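PDB 3BJX: halocarboxylic acid dehalogenase DehI from Pseudomonas putida, which removes the halogen from 2-haloalkanoic acids, probably by hydrolysis that leaves the corresponding hydroxy acid and free halide. Local coordinates for residues 151-155 / 156-160; 139-143 / 144-148; 190-193 / 194-198; 131-134 / 135-139. One frame throughout, in Å; residues are numbered along the deposited sequence.

Contact 1: 151-155 / 156-160; sequences AEVSS and ELRAS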
# COMPACT_ATOMS: atom_id res chain seq x y z
N ALA A 151 3.82 -1.57 -26.32
CA ALA A 151 5.10 -2.15 -26.64
C ALA A 151 5.06 -2.84 -28.01
O ALA A 151 3.99 -3.15 -28.53
CB ALA A 151 5.54 -3.11 -25.56
N GLU A 152 6.25 -3.03 -28.58
CA GLU A 152 6.44 -3.76 -29.83
C GLU A 152 6.65 -5.24 -29.56
O GLU A 152 7.71 -5.65 -29.07
CB GLU A 152 7.66 -3.18 -30.56
CG GLU A 152 7.29 -2.36 -31.77
CD GLU A 152 7.03 -3.25 -32.97
OE1 GLU A 152 8.01 -3.91 -33.43
OE2 GLU A 152 5.86 -3.29 -33.43
N VAL A 153 5.65 -6.04 -29.92
CA VAL A 153 5.55 -7.45 -29.54
C VAL A 153 5.27 -8.32 -30.79
O VAL A 153 4.52 -7.92 -31.69
CB VAL A 153 4.45 -7.64 -28.42
CG1 VAL A 153 4.21 -9.09 -28.04
CG2 VAL A 153 4.81 -6.84 -27.17
N SER A 154 5.90 -9.48 -30.87
CA SER A 154 5.75 -10.36 -32.03
C SER A 154 4.30 -10.82 -32.15
O SER A 154 3.56 -10.78 -31.18
CB SER A 154 6.65 -11.57 -31.82
OG SER A 154 6.08 -12.36 -30.80
N SER A 155 3.89 -11.29 -33.33
CA SER A 155 2.52 -11.77 -33.53
C SER A 155 2.13 -12.91 -32.54
O SER A 155 0.99 -12.99 -32.10
CB SER A 155 2.29 -12.26 -34.96
OG SER A 155 3.03 -11.48 -35.88
N GLU A 156 3.09 -13.77 -32.24
CA GLU A 156 2.90 -14.95 -31.39
C GLU A 156 2.50 -14.61 -29.96
O GLU A 156 1.76 -15.35 -29.33
CB GLU A 156 4.18 -15.80 -31.40
CG GLU A 156 4.50 -16.46 -32.74
CD GLU A 156 5.29 -15.57 -33.72
OE1 GLU A 156 6.30 -14.91 -33.32
OE2 GLU A 156 4.92 -15.58 -34.91
N LEU A 157 2.98 -13.48 -29.45
CA LEU A 157 2.64 -13.04 -28.10
C LEU A 157 1.42 -12.12 -28.08
O LEU A 157 0.82 -11.89 -27.04
CB LEU A 157 3.84 -12.35 -27.47
CG LEU A 157 5.03 -13.24 -27.09
CD1 LEU A 157 6.25 -12.38 -26.81
CD2 LEU A 157 4.67 -14.08 -25.87
N ARG A 158 1.07 -11.59 -29.24
CA ARG A 158 -0.15 -10.83 -29.44
C ARG A 158 -1.36 -11.73 -29.62
O ARG A 158 -2.50 -11.31 -29.35
CB ARG A 158 0.01 -9.95 -30.65
CG ARG A 158 0.42 -8.54 -30.32
CD ARG A 158 0.20 -7.64 -31.51
NE ARG A 158 1.31 -7.76 -32.45
CZ ARG A 158 1.26 -8.36 -33.65
NH1 ARG A 158 0.14 -8.91 -34.10
NH2 ARG A 158 2.35 -8.40 -34.39
N ALA A 159 -1.11 -12.95 -30.08
CA ALA A 159 -2.17 -13.94 -30.27
C ALA A 159 -2.92 -14.08 -28.97
O ALA A 159 -2.35 -13.92 -27.90
CB ALA A 159 -1.59 -15.29 -30.72
N SER A 160 -4.21 -14.36 -29.04
CA SER A 160 -4.96 -14.56 -27.81
C SER A 160 -5.15 -16.03 -27.48
O SER A 160 -5.02 -16.90 -28.34
CB SER A 160 -6.28 -13.80 -27.81
OG SER A 160 -6.81 -13.70 -29.11
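Val153 and Leu157 touch at the start of a very short helix, and the polar atoms around them show how a single turn spends its donors and acceptors. CG1 of Val153, anti to the backbone N (chi1 176°), presses on CB of Leu157 at 3.3 Å, tighter than usual for two carbons; the side chains cross at about a right angle. The carbonyl of Ser154, the N-cap residue, accepts two bonds. Arg158 N reaches Ser154 O at 3.3 Å in the carbonyl plane, while Leu157 N approaches the same oxygen, also at 3.3 Å, from well above that plane. Ser155 O takes the next donor, Ala159 N, at 2.9 Å, and a second, weak bond from Arg158 N. Just before the helix, Val153 O is served by a side chain: Arg158 NE gives it a weak bond of 3.3 Å, the oxygen lying at the edge of the guanidinium. A bend at chi3 (-82°) folds the arginine back over the chain, so that CA of Ser155 lies over one guanidinium face, 3.3 Å above its plane and toward the rim. Beyond the turn, Leu157 and Ala159 make backbone hydrogen bonds to Tyr79 and Arg78, and Val153 and Arg158 both rest on Pro251. Helix 155-158 is thus a one-turn surface helix with a serine at its N-cap position, joined at its far end to the start of helix 78-90.

Contact 2: 139-143 / 144-148; sequences LSESM and QMRPV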
# COMPACT_ATOMS: atom_id res chain seq x y z
N LEU A 139 -3.83 -1.48 -13.94
CA LEU A 139 -4.71 -0.49 -13.34
C LEU A 139 -4.01 0.52 -12.43
O LEU A 139 -4.32 1.68 -12.49
CB LEU A 139 -5.85 -1.18 -12.59
CG LEU A 139 -6.84 -2.12 -13.30
CD1 LEU A 139 -8.04 -2.37 -12.43
CD2 LEU A 139 -7.27 -1.62 -14.67
N SER A 140 -3.08 0.08 -11.57
CA SER A 140 -2.48 0.97 -10.60
C SER A 140 -1.52 1.92 -11.29
O SER A 140 -1.50 3.12 -11.01
CB SER A 140 -1.73 0.18 -9.52
OG SER A 140 -1.07 1.07 -8.62
N GLU A 141 -0.75 1.36 -12.22
CA GLU A 141 0.26 2.12 -12.94
C GLU A 141 -0.34 3.27 -13.78
O GLU A 141 0.17 4.40 -13.76
CB GLU A 141 1.07 1.14 -13.78
CG GLU A 141 2.55 1.42 -13.91
CD GLU A 141 3.26 1.74 -12.61
OE1 GLU A 141 2.95 1.15 -11.56
OE2 GLU A 141 4.18 2.57 -12.66
N SER A 142 -1.43 2.98 -14.49
CA SER A 142 -2.11 4.00 -15.30
C SER A 142 -2.88 5.01 -14.43
O SER A 142 -2.90 6.22 -14.72
CB SER A 142 -3.02 3.36 -16.35
OG SER A 142 -3.95 2.46 -15.77
N MSE A 143 -3.51 4.51 -13.37
CA MSE A 143 -4.08 5.36 -12.33
C MSE A 143 -3.09 6.42 -11.88
O MSE A 143 -3.46 7.56 -11.64
CB MSE A 143 -4.50 4.51 -11.13
CG MSE A 143 -5.13 5.28 -9.99
SE MSE A 143 -6.68 6.34 -10.58
CE MSE A 143 -7.66 4.93 -11.53
N GLN A 144 -1.83 6.04 -11.78
CA GLN A 144 -0.76 6.96 -11.40
C GLN A 144 -0.01 7.66 -12.57
O GLN A 144 1.09 8.15 -12.39
CB GLN A 144 0.21 6.28 -10.43
CG GLN A 144 -0.42 5.90 -9.10
CD GLN A 144 0.57 5.17 -8.21
OE1 GLN A 144 1.77 5.37 -8.34
NE2 GLN A 144 0.07 4.32 -7.31
N MSE A 145 -0.62 7.72 -13.76
CA MSE A 145 -0.06 8.45 -14.92
C MSE A 145 1.33 7.96 -15.40
O MSE A 145 2.21 8.77 -15.76
CB MSE A 145 -0.00 9.95 -14.62
CG MSE A 145 -1.21 10.50 -13.89
SE MSE A 145 -2.65 10.82 -15.14
CE MSE A 145 -1.84 12.24 -16.24
N ARG A 146 1.52 6.66 -15.37
CA ARG A 146 2.71 6.05 -15.94
C ARG A 146 2.26 5.10 -17.04
O ARG A 146 1.14 4.58 -16.99
CB ARG A 146 3.60 5.39 -14.86
CG ARG A 146 4.44 6.42 -14.07
CD ARG A 146 5.44 5.78 -13.09
NE ARG A 146 4.77 5.04 -12.03
CZ ARG A 146 4.47 5.53 -10.82
NH1 ARG A 146 4.77 6.78 -10.49
NH2 ARG A 146 3.85 4.74 -9.94
N PRO A 147 3.11 4.90 -18.07
CA PRO A 147 2.66 4.18 -19.26
C PRO A 147 2.41 2.67 -19.07
O PRO A 147 3.11 1.97 -18.33
CB PRO A 147 3.78 4.46 -20.28
CG PRO A 147 4.98 4.74 -19.46
CD PRO A 147 4.51 5.38 -18.19
N VAL A 148 1.36 2.20 -19.73
CA VAL A 148 0.99 0.81 -19.64
C VAL A 148 0.83 0.30 -21.07
O VAL A 148 -0.04 0.76 -21.79
CB VAL A 148 -0.30 0.63 -18.80
CG1 VAL A 148 -0.74 -0.79 -18.82
CG2 VAL A 148 -0.05 1.04 -17.39
O HOH W 1 -2.66 3.33 -7.60
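Glu141 OE2 lies at the edge of the Arg146 guanidinium, exactly in its plane, and receives NE in a nearly straight salt bridge of 2.6 Å (174° at the hydrogen). The carboxylate is turned 42° against the guanidinium, so the N-H comes in from above the carboxylate plane. NH2 gives a weak bond to OE1 of Gln144, which lies off the guanidinium plane, while Tyr197 of the second subunit packs on both Glu141 and Arg146. These side chains bridge the end of helix 112-143, which closes in a Schellman motif: Arg146 N bonds to Glu141 O at 3.1 Å and Met145 N to Ser142 O at 2.9 Å, with Met145, a selenomethionine, at positive phi. Arg146 NH1 continues into the dimer interface, with a salt bridge to Asp194 of the second subunit. If a leucine stood in place of Arg146, Glu141 would probably keep Arg244 and Arg248 as mates, but that aspartate across the interface would lose a positive partner. A water spans Ser140 OG and Gln144 NE2, 2.9 Å from each, and the serine hydroxyl also bonds to Gln281. Val148 CG2 returns to the helix against CB of Glu141 at 3.8 Å.

Contact 3: 190-193 / 194-198; sequences KRVA and DLHYH. With SO4 (sulfate ion), chain K.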
# COMPACT_ATOMS: atom_id res chain seq x y z
N LYS A 190 -9.31 -13.58 10.31
CA LYS A 190 -8.71 -12.38 10.84
C LYS A 190 -7.25 -12.62 11.24
O LYS A 190 -6.40 -11.75 11.01
CB LYS A 190 -9.56 -11.80 12.00
CG LYS A 190 -8.89 -10.68 12.81
CD LYS A 190 -8.62 -9.40 11.98
CE LYS A 190 -8.27 -8.21 12.85
NZ LYS A 190 -7.63 -7.07 12.08
N ARG A 191 -6.97 -13.80 11.81
CA ARG A 191 -5.58 -14.20 12.19
C ARG A 191 -4.61 -14.31 11.00
O ARG A 191 -3.45 -13.89 11.08
CB ARG A 191 -5.57 -15.47 13.07
CG ARG A 191 -4.26 -16.30 13.03
CD ARG A 191 -3.26 -16.06 14.20
NE ARG A 191 -2.20 -17.09 14.16
CZ ARG A 191 -0.91 -16.90 14.49
NH1 ARG A 191 -0.46 -15.72 14.92
NH2 ARG A 191 -0.04 -17.91 14.38
N VAL A 192 -5.09 -14.85 9.88
CA VAL A 192 -4.21 -15.02 8.72
C VAL A 192 -3.99 -13.69 7.99
O VAL A 192 -2.90 -13.41 7.49
CB VAL A 192 -4.67 -16.18 7.80
CG1 VAL A 192 -6.00 -15.87 7.11
CG2 VAL A 192 -3.57 -16.57 6.83
N ALA A 193 -5.02 -12.85 7.99
CA ALA A 193 -4.93 -11.49 7.50
C ALA A 193 -3.94 -10.65 8.34
O ALA A 193 -3.01 -10.06 7.79
CB ALA A 193 -6.31 -10.86 7.50
N ASP A 194 -4.13 -10.61 9.66
CA ASP A 194 -3.17 -9.96 10.55
C ASP A 194 -1.75 -10.53 10.41
O ASP A 194 -0.78 -9.77 10.39
CB ASP A 194 -3.64 -9.98 12.01
CG ASP A 194 -4.82 -9.05 12.27
OD1 ASP A 194 -5.11 -8.15 11.44
OD2 ASP A 194 -5.47 -9.22 13.33
N LEU A 195 -1.62 -11.85 10.28
CA LEU A 195 -0.30 -12.47 10.06
C LEU A 195 0.52 -11.83 8.92
O LEU A 195 1.73 -11.69 9.02
CB LEU A 195 -0.45 -13.97 9.80
CG LEU A 195 0.81 -14.83 10.05
CD1 LEU A 195 0.86 -15.30 11.50
CD2 LEU A 195 0.83 -16.03 9.11
N HIS A 196 -0.16 -11.44 7.84
CA HIS A 196 0.46 -10.86 6.66
C HIS A 196 0.47 -9.32 6.75
O HIS A 196 0.93 -8.64 5.83
CB HIS A 196 -0.33 -11.27 5.43
CG HIS A 196 -0.21 -12.73 5.08
ND1 HIS A 196 -0.91 -13.71 5.75
CD2 HIS A 196 0.48 -13.35 4.10
CE1 HIS A 196 -0.61 -14.89 5.22
NE2 HIS A 196 0.22 -14.70 4.22
N TYR A 197 -0.04 -8.81 7.87
CA TYR A 197 -0.38 -7.39 8.05
C TYR A 197 -1.21 -6.87 6.90
O TYR A 197 -0.87 -5.86 6.25
CB TYR A 197 0.88 -6.53 8.34
CG TYR A 197 1.50 -6.92 9.66
CD1 TYR A 197 0.95 -6.46 10.86
CD2 TYR A 197 2.59 -7.78 9.71
CE1 TYR A 197 1.48 -6.84 12.08
CE2 TYR A 197 3.14 -8.16 10.94
CZ TYR A 197 2.58 -7.69 12.12
OH TYR A 197 3.12 -8.06 13.33
N HIS A 198 -2.31 -7.58 6.65
CA HIS A 198 -3.26 -7.27 5.58
C HIS A 198 -4.54 -6.64 6.15
O HIS A 198 -4.84 -6.79 7.33
CB HIS A 198 -3.65 -8.56 4.86
CG HIS A 198 -2.64 -9.05 3.86
ND1 HIS A 198 -2.68 -10.32 3.33
CD2 HIS A 198 -1.58 -8.44 3.28
CE1 HIS A 198 -1.69 -10.46 2.46
NE2 HIS A 198 -1.01 -9.33 2.41
S SO4 K . 3.76 -6.18 15.75
O1 SO4 K . 3.26 -7.52 16.05
O2 SO4 K . 5.10 -6.24 15.17
O3 SO4 K . 2.86 -5.55 14.79
O4 SO4 K . 3.80 -5.38 16.97
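Val192 O is gripped twice by His196: ND1 donates to it at 2.7 Å, nearly straight (165°) and close to the ring plane, while the backbone N adds a weak bond. NE2 of the same ring is hydrogen-bonded to Ser290 OG, and with both nitrogens engaged the ring's rotation should be fixed. Lys190 NZ forms a salt bridge of 2.8 Å with Asp194 OD1 on the syn side of the carboxylate. The lysine gets there by a bend at chi2 (65°), which lays CD and CE along the carboxylate, and NZ goes on to Met145 O of the second subunit. With an alanine in place of Lys190, Asp194 would probably lose its positive partner within the chain, keeping Arg146 of the second subunit, and that carbonyl would lose a donor. Leu195 CD1 lies over one face of the Arg191 guanidinium, whose NE pairs with Asp220. Tyr197 OH donates to O1 of a sulfate, probably from the crystallisation liquor, at 2.8 Å in the ring plane. Backbone bonds from His198 N to Ala193 O and Tyr197 N to Asp194 O, both 2.8 Å, finish the helix. With Tyr197 at positive phi, this is a Schellman motif ending helix 183-195 at the subunit interface.

Contact 4: 131-134 / 135-139; sequences KYLL and LITAL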
# COMPACT_ATOMS: atom_id res chain seq x y z
N LYS A 131 -2.08 -13.70 -12.46
CA LYS A 131 -2.85 -12.97 -13.52
C LYS A 131 -3.47 -11.70 -12.95
O LYS A 131 -3.34 -10.62 -13.55
CB LYS A 131 -3.91 -13.86 -14.17
CG LYS A 131 -3.33 -15.12 -14.75
CD LYS A 131 -4.30 -15.87 -15.61
CE LYS A 131 -4.26 -15.36 -17.04
NZ LYS A 131 -5.14 -16.22 -17.92
N TYR A 132 -4.10 -11.82 -11.78
CA TYR A 132 -4.64 -10.67 -11.08
C TYR A 132 -3.60 -9.65 -10.67
O TYR A 132 -3.89 -8.47 -10.65
CB TYR A 132 -5.44 -11.10 -9.85
CG TYR A 132 -6.84 -11.49 -10.18
CD1 TYR A 132 -7.73 -10.57 -10.72
CD2 TYR A 132 -7.29 -12.81 -9.94
CE1 TYR A 132 -9.05 -10.95 -11.04
CE2 TYR A 132 -8.58 -13.18 -10.23
CZ TYR A 132 -9.45 -12.25 -10.79
OH TYR A 132 -10.74 -12.63 -11.06
N LEU A 133 -2.41 -10.09 -10.31
CA LEU A 133 -1.30 -9.17 -10.04
C LEU A 133 -0.98 -8.27 -11.24
O LEU A 133 -0.57 -7.13 -11.06
CB LEU A 133 -0.05 -9.93 -9.56
CG LEU A 133 1.21 -9.15 -9.17
CD1 LEU A 133 0.92 -8.05 -8.10
CD2 LEU A 133 2.34 -10.11 -8.71
N LEU A 134 -1.16 -8.77 -12.46
CA LEU A 134 -0.94 -7.99 -13.68
C LEU A 134 -2.05 -6.99 -13.91
O LEU A 134 -1.78 -5.81 -14.14
CB LEU A 134 -0.82 -8.88 -14.91
CG LEU A 134 0.45 -9.69 -15.05
CD1 LEU A 134 0.17 -10.84 -15.99
CD2 LEU A 134 1.67 -8.83 -15.49
N LEU A 135 -3.29 -7.47 -13.86
CA LEU A 135 -4.47 -6.59 -13.96
C LEU A 135 -4.35 -5.40 -12.99
O LEU A 135 -4.32 -4.26 -13.42
CB LEU A 135 -5.78 -7.36 -13.74
CG LEU A 135 -7.07 -6.53 -13.62
CD1 LEU A 135 -7.29 -5.64 -14.84
CD2 LEU A 135 -8.30 -7.38 -13.39
N ILE A 136 -4.26 -5.69 -11.69
CA ILE A 136 -4.14 -4.68 -10.64
C ILE A 136 -2.95 -3.74 -10.85
O ILE A 136 -3.06 -2.52 -10.62
CB ILE A 136 -4.12 -5.36 -9.23
CG1 ILE A 136 -5.48 -6.06 -8.92
CG2 ILE A 136 -3.65 -4.43 -8.13
CD1 ILE A 136 -6.72 -5.29 -9.29
N THR A 137 -1.82 -4.29 -11.30
CA THR A 137 -0.66 -3.50 -11.74
C THR A 137 -0.93 -2.63 -12.98
O THR A 137 -0.54 -1.47 -12.98
CB THR A 137 0.62 -4.35 -11.95
OG1 THR A 137 0.82 -5.18 -10.81
CG2 THR A 137 1.87 -3.45 -12.11
N ALA A 138 -1.59 -3.17 -14.03
CA ALA A 138 -1.95 -2.33 -15.20
C ALA A 138 -2.84 -1.16 -14.78
O ALA A 138 -2.62 -0.00 -15.15
CB ALA A 138 -2.63 -3.14 -16.30
N LEU A 139 -3.83 -1.48 -13.94
CA LEU A 139 -4.71 -0.49 -13.34
C LEU A 139 -4.01 0.52 -12.43
O LEU A 139 -4.32 1.68 -12.49
CB LEU A 139 -5.85 -1.18 -12.59
CG LEU A 139 -6.84 -2.12 -13.30
CD1 LEU A 139 -8.04 -2.37 -12.43
CD2 LEU A 139 -7.27 -1.62 -14.67
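Tyr132 and Leu135 run side by side, pointing the same way, and touch where CD1 of the ring comes 4.2 Å from CD2 of the leucine, obliquely to the ring. Ile136 leans back on the preceding turn, its CG1 lying 3.4 Å from Tyr132 O. Leu133 and Thr137 also lie alongside each other, and here a carbonyl is shared: Leu133 O takes the backbone N of Thr137 at 3.1 Å, a donor well above the carbonyl plane. The threonine hydroxyl turns to the same oxygen, OG1 being placed beside the backbone N (chi1 -49°); the modelled separation is very short, so its exact length is doubtful. These side chains are carried by the backbone bonds of the helix, with Leu135 N bonded to Lys131 O at 3.2 Å and nearly straight (170°), Ile136 N to Tyr132 O at 3.0 Å, and Ala138 N to Leu134 O. Farther out, Tyr132 is fixed by a hydrogen bond from its OH to Trp49 O and by the ring of Trp49, and Lys131 NZ by a salt bridge to Glu81. Leu134 packs on helix 78-90, Leu135 on Ser71 of helix 63-71, and Leu133, Ile136 and Thr137 on helix 267-299. Residues 131-139 are thus a buried, regular alpha-helical part of helix 112-143, set among those three helices in a chain without strands, with a threonine hydroxyl returning to the i-4 carbonyl.

Along the chain the order is contact 4, contact 2, contact 1, contact 3. Contacts 4 and 2 follow each other on helix 112-143, share Leu139 and have centres 11 Å apart: one is a buried stretch of the helix, the other its end. The next loop leads to contact 1 on the surface, 21 Å from contact 2 between centres. Contact 3, at the end of helix 183-195, lies 39 Å from contact 1 between centres, on the opposite side of the chain's centre. Within one chain contacts 2 and 3 are about 15 Å apart at their nearest atoms, yet contact 2 of each chain meets contact 3 of the other, so helix ends distant in the monomer meet in the dimer.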